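Side-chain contact in peroxiredoxin PRX1, mitochondrial (Saccharomyces cerevisiae, PDB 5YKJ), which probably reduces hydrogen peroxide and organic hydroperoxides in mitochondria as a 1-Cys peroxiredoxin, regenerated through the glutathione and thioredoxin systems: residues Phe34-Asp39 / Glu77-Asp82. Numbering follows the deposited sequence.
Sequences FSHPAD and EKWIQD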
loop_
_atom_site.group_PDB
_atom_site.type_symbol
_atom_site.label_atom_id
_atom_site.label_comp_id
_atom_site.label_asym_id
_atom_site.label_seq_id
_atom_site.Cartn_x
_atom_site.Cartn_y
_atom_site.Cartn_z
ATOM N N PHE A 34 -3.163 -0.655 4.449
ATOM C CA PHE A 34 -3.404 -2.063 4.531
ATOM C C PHE A 34 -4.487 -2.380 5.569
ATOM O O PHE A 34 -4.538 -1.820 6.570
ATOM C CB PHE A 34 -2.130 -2.876 4.806
ATOM C CG PHE A 34 -1.318 -2.410 5.989
ATOM C CD1 PHE A 34 -0.375 -1.496 5.833
ATOM C CD2 PHE A 34 -1.524 -2.904 7.231
ATOM C CE1 PHE A 34 0.376 -1.086 6.872
ATOM C CE2 PHE A 34 -0.761 -2.500 8.299
ATOM C CZ PHE A 34 0.167 -1.578 8.113
ATOM N N SER A 35 -5.338 -3.320 5.188
ATOM C CA SER A 35 -6.513 -3.661 5.897
ATOM C C SER A 35 -6.582 -5.043 6.537
ATOM O O SER A 35 -6.086 -5.948 6.035
ATOM C CB SER A 35 -7.696 -3.513 4.939
ATOM O OG SER A 35 -7.573 -2.336 4.225
ATOM N N HIS A 36 -7.234 -5.072 7.694
ATOM C CA HIS A 36 -7.445 -6.263 8.477
ATOM C C HIS A 36 -8.866 -6.340 9.008
ATOM O O HIS A 36 -9.389 -5.414 9.420
ATOM C CB HIS A 36 -6.426 -6.322 9.625
ATOM C CG HIS A 36 -5.032 -6.247 9.136
ATOM N ND1 HIS A 36 -4.338 -7.339 8.709
ATOM C CD2 HIS A 36 -4.210 -5.198 8.964
ATOM C CE1 HIS A 36 -3.174 -6.959 8.248
ATOM N NE2 HIS A 36 -3.064 -5.670 8.406
ATOM N N PRO A 37 -9.458 -7.543 8.965
ATOM C CA PRO A 37 -10.817 -7.703 9.464
ATOM C C PRO A 37 -10.972 -7.546 10.993
ATOM O O PRO A 37 -11.974 -7.132 11.430
ATOM C CB PRO A 37 -11.228 -9.112 9.001
ATOM C CG PRO A 37 -10.292 -9.450 7.919
ATOM C CD PRO A 37 -9.024 -8.755 8.241
ATOM N N ALA A 38 -9.964 -7.950 11.731
ATOM C CA ALA A 38 -10.022 -7.939 13.179
ATOM C C ALA A 38 -8.640 -7.941 13.801
ATOM O O ALA A 38 -7.710 -8.257 13.165
ATOM C CB ALA A 38 -10.758 -9.158 13.648
ATOM N N ASP A 39 -8.548 -7.583 15.071
ATOM C CA ASP A 39 -7.307 -7.619 15.787
ATOM C C ASP A 39 -7.116 -9.024 16.355
ATOM O O ASP A 39 -7.995 -9.762 16.397
ATOM C CB ASP A 39 -7.307 -6.624 16.980
ATOM C CG ASP A 39 -7.355 -5.174 16.563
ATOM O OD1 ASP A 39 -7.455 -4.938 15.393
ATOM O OD2 ASP A 39 -7.348 -4.344 17.450
ATOM N N GLU A 77 -4.378 -0.783 20.541
ATOM C CA GLU A 77 -3.244 -0.548 21.401
ATOM C C GLU A 77 -2.721 -1.830 22.050
ATOM O O GLU A 77 -1.546 -2.040 22.063
ATOM C CB GLU A 77 -3.596 0.506 22.442
ATOM C CG GLU A 77 -3.492 1.917 21.893
ATOM C CD GLU A 77 -4.149 2.988 22.744
ATOM O OE1 GLU A 77 -4.881 2.684 23.640
ATOM O OE2 GLU A 77 -3.985 4.149 22.415
ATOM N N LYS A 78 -3.623 -2.667 22.536
ATOM C CA LYS A 78 -3.248 -3.939 23.104
ATOM C C LYS A 78 -2.621 -4.853 22.047
ATOM O O LYS A 78 -1.688 -5.526 22.295
ATOM C CB LYS A 78 -4.450 -4.670 23.701
ATOM C CG LYS A 78 -5.161 -3.959 24.821
ATOM C CD LYS A 78 -6.475 -4.662 25.234
ATOM C CE LYS A 78 -7.493 -4.925 24.095
ATOM N NZ LYS A 78 -8.972 -4.688 24.341
ATOM N N TRP A 79 -3.196 -4.830 20.844
ATOM C CA TRP A 79 -2.689 -5.629 19.742
ATOM C C TRP A 79 -1.257 -5.194 19.408
ATOM O O TRP A 79 -0.431 -5.990 19.215
ATOM C CB TRP A 79 -3.619 -5.469 18.530
ATOM C CG TRP A 79 -3.373 -6.401 17.375
ATOM C CD1 TRP A 79 -2.873 -7.635 17.444
ATOM C CD2 TRP A 79 -3.637 -6.156 16.006
ATOM N NE1 TRP A 79 -2.777 -8.179 16.215
ATOM C CE2 TRP A 79 -3.225 -7.272 15.313
ATOM C CE3 TRP A 79 -4.118 -5.079 15.306
ATOM C CZ2 TRP A 79 -3.328 -7.375 13.949
ATOM C CZ3 TRP A 79 -4.229 -5.182 13.948
ATOM C CH2 TRP A 79 -3.830 -6.321 13.288
ATOM N N ILE A 80 -1.026 -3.892 19.394
ATOM C CA ILE A 80 0.327 -3.416 19.108
ATOM C C ILE A 80 1.349 -3.906 20.140
ATOM O O ILE A 80 2.432 -4.094 19.804
ATOM C CB ILE A 80 0.367 -1.890 18.916
ATOM C CG1 ILE A 80 -0.082 -1.540 17.507
ATOM C CG2 ILE A 80 1.731 -1.269 19.157
ATOM C CD1 ILE A 80 -0.173 -0.058 17.371
ATOM N N GLN A 81 0.926 -4.044 21.380
ATOM C CA GLN A 81 1.823 -4.556 22.394
ATOM C C GLN A 81 2.222 -5.987 22.051
ATOM O O GLN A 81 3.347 -6.334 22.193
ATOM C CB GLN A 81 1.236 -4.414 23.809
ATOM C CG GLN A 81 0.973 -2.991 24.229
ATOM C CD GLN A 81 0.293 -2.836 25.567
ATOM O OE1 GLN A 81 0.480 -3.594 26.430
ATOM N NE2 GLN A 81 -0.512 -1.838 25.694
ATOM N N ASP A 82 1.282 -6.788 21.604
ATOM C CA ASP A 82 1.603 -8.143 21.220
ATOM C C ASP A 82 2.538 -8.151 19.996
ATOM O O ASP A 82 3.466 -8.867 19.942
ATOM C CB ASP A 82 0.322 -8.888 20.862
ATOM C CG ASP A 82 -0.380 -9.500 22.047
ATOM O OD1 ASP A 82 0.033 -9.264 23.147
ATOM O OD2 ASP A 82 -1.296 -10.239 21.767
#
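A chi1 of -170° swings the Trp-79 indole away from its own backbone N and out from helix 73-87 to Asp-39, whose CG stands anti to the carbonyl carbon and lays the carboxylate above the ring plane but past the rim at CE3. The carboxylate and ring planes are only 20° apart; Asp-39 OD1 comes within 3.3 Å of Trp-79 CE3. Over the ring centre it is Asp-39 CA that sits, in a CH-pi contact 4.0 Å from the centroid of the Trp-79 six-membered ring. No hydrogen bond joins the two segments; the carboxylate is hydrogen-bonded by residues outside them, OD1 by Ser-69 OG and OD2 by Ser-75 OG and His-76 ND1, three bonds that probably hold its rotation. In the thioredoxin fold of peroxiredoxins, the contact joins the loop after central strand 30-36 to the helix that follows strand 63-69. The loop leads toward Cys-44, seen oxidised as S-hydroxycysteine, and the neighbouring Thr-45 hydrogen-bonds through OG1 with Trp-79 NE1. At the far rim of the indole, the Trp-79 edge is directed at the face of His-36 in a T-shaped pair, planes at 77° and centroids 6.0 Å apart; Trp-79 CH2 lies 4.3 Å from His-36 CG. A leucine at Trp-79 would probably leave Thr-45 OG1 without its indole partner and open a gap between Asp-39 and His-36. Val-48 of helix 46-53 touches both Trp-79 and His-36.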